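Long-range contact in xyloglucan-specific endo-beta-1,4-glucanase BoGH9A (Bacteroides ovatus, PDB 6DHT), which cleaves the beta-1,4-glucan backbone of xyloglucan internally to release xyloglucan oligosaccharides: residues N221-Q229 with F271-F282. Sequence-based numbering, arbitrary orientation.
With EDO (1,2-ethanediol), chain I.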
ATOM      1  N   ASN A 221      -0.476   7.554  13.307  1.00 13.98           N
ATOM      2  CA  ASN A 221      -1.571   8.110  12.545  1.00 13.65           C
ATOM      3  C   ASN A 221      -2.925   7.894  13.243  1.00 13.65           C
ATOM      4  O   ASN A 221      -3.759   8.776  13.205  1.00 14.48           O
ATOM      5  CB  ASN A 221      -1.601   7.580  11.109  1.00 15.34           C
ATOM      6  CG  ASN A 221      -2.472   8.434  10.201  1.00 14.04           C
ATOM      7  OD1 ASN A 221      -2.029   9.483   9.743  1.00 13.46           O
ATOM      8  ND2 ASN A 221      -3.709   8.019   9.952  1.00 14.16           N
ATOM      9  N   LEU A 222      -3.171   6.728  13.842  1.00 13.93           N
ATOM     10  CA  LEU A 222      -4.415   6.512  14.592  1.00 14.04           C
ATOM     11  C   LEU A 222      -4.647   7.591  15.652  1.00 15.18           C
ATOM     12  O   LEU A 222      -5.786   8.043  15.853  1.00 16.06           O
ATOM     13  CB  LEU A 222      -4.412   5.146  15.263  1.00 14.08           C
ATOM     14  CG  LEU A 222      -4.508   3.956  14.283  1.00 13.84           C
ATOM     15  CD1 LEU A 222      -4.070   2.621  14.941  1.00 14.98           C
ATOM     16  CD2 LEU A 222      -5.907   3.853  13.643  1.00 13.62           C
ATOM     17  N   ASP A 223      -3.576   7.992  16.322  1.00 15.00           N
ATOM     18  CA  ASP A 223      -3.699   9.003  17.375  1.00 19.07           C
ATOM     19  C   ASP A 223      -4.183  10.316  16.774  1.00 17.16           C
ATOM     20  O   ASP A 223      -5.058  10.988  17.338  1.00 20.41           O
ATOM     21  CB  ASP A 223      -2.359   9.195  18.071  1.00 16.65           C
ATOM     22  CG  ASP A 223      -2.487   9.847  19.423  1.00 28.48           C
ATOM     23  OD1 ASP A 223      -3.554   9.693  20.056  1.00 28.62           O
ATOM     24  OD2 ASP A 223      -1.502  10.478  19.849  1.00 25.75           O
ATOM     25  N   TRP A 224      -3.634  10.693  15.622  1.00 17.14           N
ATOM     26  CA  TRP A 224      -4.163  11.854  14.912  1.00 16.39           C
ATOM     27  C   TRP A 224      -5.637  11.654  14.516  1.00 18.68           C
ATOM     28  O   TRP A 224      -6.463  12.559  14.682  1.00 17.10           O
ATOM     29  CB  TRP A 224      -3.331  12.184  13.659  1.00 16.85           C
ATOM     30  CG  TRP A 224      -4.083  13.105  12.783  1.00 17.35           C
ATOM     31  CD1 TRP A 224      -4.445  14.381  13.083  1.00 16.43           C
ATOM     32  CD2 TRP A 224      -4.670  12.817  11.508  1.00 15.22           C
ATOM     33  NE1 TRP A 224      -5.182  14.915  12.066  1.00 17.79           N
ATOM     34  CE2 TRP A 224      -5.353  13.969  11.090  1.00 18.23           C
ATOM     35  CE3 TRP A 224      -4.670  11.700  10.667  1.00 16.85           C
ATOM     36  CZ2 TRP A 224      -6.019  14.031   9.878  1.00 15.67           C
ATOM     37  CZ3 TRP A 224      -5.328  11.776   9.464  1.00 13.98           C
ATOM     38  CH2 TRP A 224      -5.993  12.913   9.081  1.00 15.20           C
ATOM     39  N   MET A 225      -5.981  10.480  13.975  1.00 16.19           N
ATOM     40  CA  MET A 225      -7.344  10.233  13.509  1.00 14.83           C
ATOM     41  C   MET A 225      -8.382  10.493  14.609  1.00 17.98           C
ATOM     42  O   MET A 225      -9.440  11.042  14.327  1.00 16.69           O
ATOM     43  CB  MET A 225      -7.484   8.797  12.979  1.00 14.82           C
ATOM     44  CG  MET A 225      -6.724   8.547  11.713  1.00 14.40           C
ATOM     45  SD  MET A 225      -6.971   6.879  11.066  1.00 15.79           S
ATOM     46  CE  MET A 225      -8.538   7.068  10.238  1.00 18.02           C
ATOM     47  N   LEU A 226      -8.079  10.085  15.836  1.00 17.83           N
ATOM     48  CA  LEU A 226      -8.973  10.334  16.974  1.00 17.45           C
ATOM     49  C   LEU A 226      -9.362  11.813  17.088  1.00 20.96           C
ATOM     50  O   LEU A 226     -10.506  12.126  17.436  1.00 21.95           O
ATOM     51  CB  LEU A 226      -8.325   9.850  18.268  1.00 18.72           C
ATOM     52  CG  LEU A 226      -8.184   8.335  18.401  1.00 19.43           C
ATOM     53  CD1 LEU A 226      -7.381   8.033  19.634  1.00 19.56           C
ATOM     54  CD2 LEU A 226      -9.529   7.642  18.518  1.00 20.96           C
ATOM     55  N   THR A 227      -8.424  12.707  16.781  1.00 18.44           N
ATOM     56  CA  THR A 227      -8.665  14.154  16.886  1.00 19.62           C
ATOM     57  C   THR A 227      -9.557  14.710  15.772  1.00 23.16           C
ATOM     58  O   THR A 227      -9.975  15.872  15.821  1.00 21.54           O
ATOM     59  CB  THR A 227      -7.349  14.969  16.904  1.00 20.35           C
ATOM     60  OG1 THR A 227      -6.771  15.036  15.588  1.00 18.99           O
ATOM     61  CG2 THR A 227      -6.355  14.389  17.898  1.00 20.92           C
ATOM     62  N   MET A 228      -9.855  13.902  14.767  1.00 18.39           N
ATOM     63  CA  MET A 228     -10.681  14.312  13.646  1.00 17.56           C
ATOM     64  C   MET A 228     -12.158  13.987  13.838  1.00 16.62           C
ATOM     65  O   MET A 228     -12.952  14.206  12.911  1.00 18.72           O
ATOM     66  CB  MET A 228     -10.149  13.685  12.356  1.00 20.73           C
ATOM     67  CG  MET A 228      -8.808  14.244  11.958  1.00 17.25           C
ATOM     68  SD  MET A 228      -8.892  15.876  11.240  1.00 18.93           S
ATOM     69  CE  MET A 228      -9.510  15.447   9.659  1.00 19.64           C
ATOM     70  N   GLN A 229     -12.490  13.442  15.011  1.00 20.21           N
ATOM     71  CA  GLN A 229     -13.863  13.135  15.384  1.00 20.58           C
ATOM     72  C   GLN A 229     -14.441  14.248  16.263  1.00 21.86           C
ATOM     73  O   GLN A 229     -13.842  14.598  17.270  1.00 22.16           O
ATOM     74  CB  GLN A 229     -13.917  11.810  16.142  1.00 21.98           C
ATOM     75  CG  GLN A 229     -15.339  11.374  16.461  1.00 20.95           C
ATOM     76  CD  GLN A 229     -15.425   9.958  16.968  1.00 15.51           C
ATOM     77  OE1 GLN A 229     -14.677   9.558  17.847  1.00 19.05           O
ATOM     78  NE2 GLN A 229     -16.384   9.220  16.451  1.00 20.80           N
ATOM     79  N   PHE A 271     -12.897   5.470   9.390  1.00 15.15           N
ATOM     80  CA  PHE A 271     -12.512   5.678  10.777  1.00 14.81           C
ATOM     81  C   PHE A 271     -13.085   4.566  11.687  1.00 16.73           C
ATOM     82  O   PHE A 271     -12.376   3.980  12.512  1.00 14.41           O
ATOM     83  CB  PHE A 271     -13.021   7.071  11.234  1.00 16.24           C
ATOM     84  CG  PHE A 271     -12.779   7.400  12.678  1.00 18.92           C
ATOM     85  CD1 PHE A 271     -13.617   6.895  13.634  1.00 15.43           C
ATOM     86  CD2 PHE A 271     -11.771   8.256  13.075  1.00 17.35           C
ATOM     87  CE1 PHE A 271     -13.456   7.206  14.972  1.00 17.72           C
ATOM     88  CE2 PHE A 271     -11.583   8.575  14.409  1.00 19.97           C
ATOM     89  CZ  PHE A 271     -12.439   8.057  15.373  1.00 19.17           C
ATOM     90  N   ALA A 272     -14.377   4.280  11.538  1.00 17.15           N
ATOM     91  CA  ALA A 272     -15.020   3.278  12.379  1.00 17.34           C
ATOM     92  C   ALA A 272     -14.382   1.911  12.177  1.00 15.95           C
ATOM     93  O   ALA A 272     -14.079   1.220  13.135  1.00 15.11           O
ATOM     94  CB  ALA A 272     -16.502   3.232  12.095  1.00 17.34           C
ATOM     95  N   ALA A 273     -14.150   1.549  10.922  1.00 14.87           N
ATOM     96  CA  ALA A 273     -13.599   0.230  10.605  1.00 15.73           C
ATOM     97  C   ALA A 273     -12.206   0.086  11.193  1.00 14.05           C
ATOM     98  O   ALA A 273     -11.898  -0.899  11.844  1.00 14.99           O
ATOM     99  CB  ALA A 273     -13.569   0.028   9.118  1.00 16.16           C
ATOM    100  N   VAL A 274     -11.340   1.064  10.934  1.00 14.35           N
ATOM    101  CA  VAL A 274      -9.963   0.952  11.384  1.00 13.59           C
ATOM    102  C   VAL A 274      -9.843   1.078  12.893  1.00 13.18           C
ATOM    103  O   VAL A 274      -8.991   0.466  13.505  1.00 13.44           O
ATOM    104  CB  VAL A 274      -9.049   1.929  10.616  1.00 15.50           C
ATOM    105  CG1 VAL A 274      -9.116   3.334  11.153  1.00 14.76           C
ATOM    106  CG2 VAL A 274      -7.607   1.435  10.611  1.00 15.38           C
ATOM    107  N   MET A 275     -10.740   1.839  13.509  1.00 13.92           N
ATOM    108  CA  MET A 275     -10.696   1.956  14.961  1.00 15.84           C
ATOM    109  C   MET A 275     -11.198   0.665  15.640  1.00 12.61           C
ATOM    110  O   MET A 275     -10.592   0.210  16.595  1.00 14.79           O
ATOM    111  CB  MET A 275     -11.472   3.205  15.417  1.00 14.54           C
ATOM    112  CG  MET A 275     -10.743   4.494  15.073  1.00 16.39           C
ATOM    113  SD  MET A 275      -9.223   4.631  15.991  1.00 17.48           S
ATOM    114  CE  MET A 275      -8.497   6.053  15.187  1.00 16.27           C
ATOM    115  N   ALA A 276     -12.245   0.077  15.086  1.00 14.10           N
ATOM    116  CA  ALA A 276     -12.722  -1.217  15.577  1.00 15.69           C
ATOM    117  C   ALA A 276     -11.633  -2.303  15.400  1.00 14.95           C
ATOM    118  O   ALA A 276     -11.364  -3.089  16.318  1.00 15.39           O
ATOM    119  CB  ALA A 276     -13.992  -1.596  14.862  1.00 17.46           C
ATOM    120  N   GLN A 277     -11.021  -2.347  14.212  1.00 14.68           N
ATOM    121  CA  GLN A 277      -9.897  -3.239  13.959  1.00 14.13           C
ATOM    122  C   GLN A 277      -8.780  -3.001  14.978  1.00 13.56           C
ATOM    123  O   GLN A 277      -8.280  -3.922  15.606  1.00 14.06           O
ATOM    124  CB  GLN A 277      -9.372  -2.969  12.544  1.00 13.58           C
ATOM    125  CG  GLN A 277      -8.319  -3.947  12.005  1.00 13.57           C
ATOM    126  CD  GLN A 277      -7.656  -3.433  10.745  1.00 14.70           C
ATOM    127  OE1 GLN A 277      -7.208  -2.292  10.684  1.00 14.45           O
ATOM    128  NE2 GLN A 277      -7.609  -4.268   9.735  1.00 15.42           N
ATOM    129  N   SER A 278      -8.352  -1.738  15.089  1.00 13.87           N
ATOM    130  CA  SER A 278      -7.250  -1.386  15.982  1.00 12.75           C
ATOM    131  C   SER A 278      -7.532  -1.732  17.450  1.00 15.73           C
ATOM    132  O   SER A 278      -6.612  -2.070  18.196  1.00 16.12           O
ATOM    133  CB  SER A 278      -6.902   0.098  15.844  1.00 12.86           C
ATOM    134  OG  SER A 278      -6.531   0.381  14.495  1.00 14.77           O
ATOM    135  N   SER A 279      -8.791  -1.608  17.859  1.00 18.08           N
ATOM    136  CA  SER A 279      -9.173  -1.931  19.227  1.00 18.51           C
ATOM    137  C   SER A 279      -8.715  -3.343  19.576  1.00 18.20           C
ATOM    138  O   SER A 279      -8.157  -3.573  20.648  1.00 19.42           O
ATOM    139  CB  SER A 279     -10.682  -1.808  19.394  1.00 19.44           C
ATOM    140  OG  SER A 279     -11.008  -2.025  20.754  1.00 23.49           O
ATOM    141  N   ARG A 280      -8.926  -4.291  18.664  1.00 17.06           N
ATOM    142  CA  ARG A 280      -8.520  -5.671  18.910  1.00 17.09           C
ATOM    143  C   ARG A 280      -7.009  -5.816  18.933  1.00 15.68           C
ATOM    144  O   ARG A 280      -6.435  -6.507  19.776  1.00 19.35           O
ATOM    145  CB  ARG A 280      -9.082  -6.609  17.835  1.00 16.94           C
ATOM    146  CG  ARG A 280     -10.571  -6.579  17.683  1.00 18.79           C
ATOM    147  CD  ARG A 280     -11.081  -7.720  16.789  1.00 18.48           C
ATOM    148  NE  ARG A 280     -10.458  -7.788  15.467  1.00 17.63           N
ATOM    149  CZ  ARG A 280     -10.889  -7.134  14.387  1.00 19.30           C
ATOM    150  NH1 ARG A 280     -11.946  -6.347  14.467  1.00 18.19           N
ATOM    151  NH2 ARG A 280     -10.244  -7.262  13.228  1.00 18.64           N
ATOM    152  N   LEU A 281      -6.340  -5.177  17.975  1.00 15.05           N
ATOM    153  CA  LEU A 281      -4.911  -5.399  17.823  1.00 16.44           C
ATOM    154  C   LEU A 281      -4.078  -4.771  18.918  1.00 15.72           C
ATOM    155  O   LEU A 281      -2.964  -5.212  19.163  1.00 18.69           O
ATOM    156  CB  LEU A 281      -4.411  -4.883  16.474  1.00 16.70           C
ATOM    157  CG  LEU A 281      -5.116  -5.444  15.236  1.00 19.74           C
ATOM    158  CD1 LEU A 281      -4.435  -4.893  13.973  1.00 16.23           C
ATOM    159  CD2 LEU A 281      -5.262  -6.921  15.224  1.00 28.35           C
ATOM    160  N   PHE A 282      -4.581  -3.693  19.529  1.00 16.68           N
ATOM    161  CA  PHE A 282      -3.825  -3.000  20.558  1.00 16.62           C
ATOM    162  C   PHE A 282      -4.237  -3.446  21.985  1.00 16.82           C
ATOM    163  O   PHE A 282      -3.700  -2.929  22.954  1.00 19.64           O
ATOM    164  CB  PHE A 282      -3.974  -1.485  20.394  1.00 17.77           C
ATOM    165  CG  PHE A 282      -3.131  -0.911  19.287  1.00 15.48           C
ATOM    166  CD1 PHE A 282      -3.575  -0.939  17.972  1.00 15.19           C
ATOM    167  CD2 PHE A 282      -1.908  -0.329  19.564  1.00 14.80           C
ATOM    168  CE1 PHE A 282      -2.798  -0.409  16.947  1.00 15.28           C
ATOM    169  CE2 PHE A 282      -1.136   0.215  18.545  1.00 18.72           C
ATOM    170  CZ  PHE A 282      -1.592   0.175  17.243  1.00 14.59           C
TER
HETATM  171  C1  EDO I 608      -4.495  -9.301  17.515  1.00 39.54           C
HETATM  172  O1  EDO I 608      -5.904  -9.119  17.734  1.00 39.60           O
HETATM  173  C2  EDO I 608      -4.322 -10.465  16.550  1.00 41.33           C
HETATM  174  O2  EDO I 608      -5.346 -10.409  15.546  1.00 38.70           O
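The terminal CE of M275 packs against L222, M225 and L226, a worked example of a flexible thioether joining two helices that meet steeply. It enters alongside L222, the two side chains sliding past each other in opposite directions, and stops 3.4 Å from L222 O. The same methyl touches M225 CB (3.7 Å) and L226 CD2. With chi1 at -72°, CG of M275 sits over the centre of the F271 ring, and the bend at chi2 (-66°) then directs SD and CE toward the other helix. That ring presents its CE2 edge to the backbone, 3.3 Å from M225 O, while the Q229 side chain crosses that of F271 at about a right angle, with OE1 3.7 Å from CZ of F271. Further along, L222 forks: CD1 reaches F282 CE1 at 3.9 Å and CD2 leans toward V274 CG1, while S278 OG sits against both methyls, 3.4 Å from CD1 of L222. M225 CE packs crosswise on V274. These are helices 213-226 and 265-281 of the glycoside hydrolase family 9 catalytic domain, an (alpha/alpha)6 barrel, and the local axes lie 11.4 Å apart at 128°. The second shell fixes the polar ends: S278 OG donates back to V274 O, which also accepts S278 N from the other face of its carbonyl plane, and Q187 of helix 176-192 bonds to the same hydroxyl. The Q229 amide is held through NE2 by the carbonyl oxygens of G234 and A299.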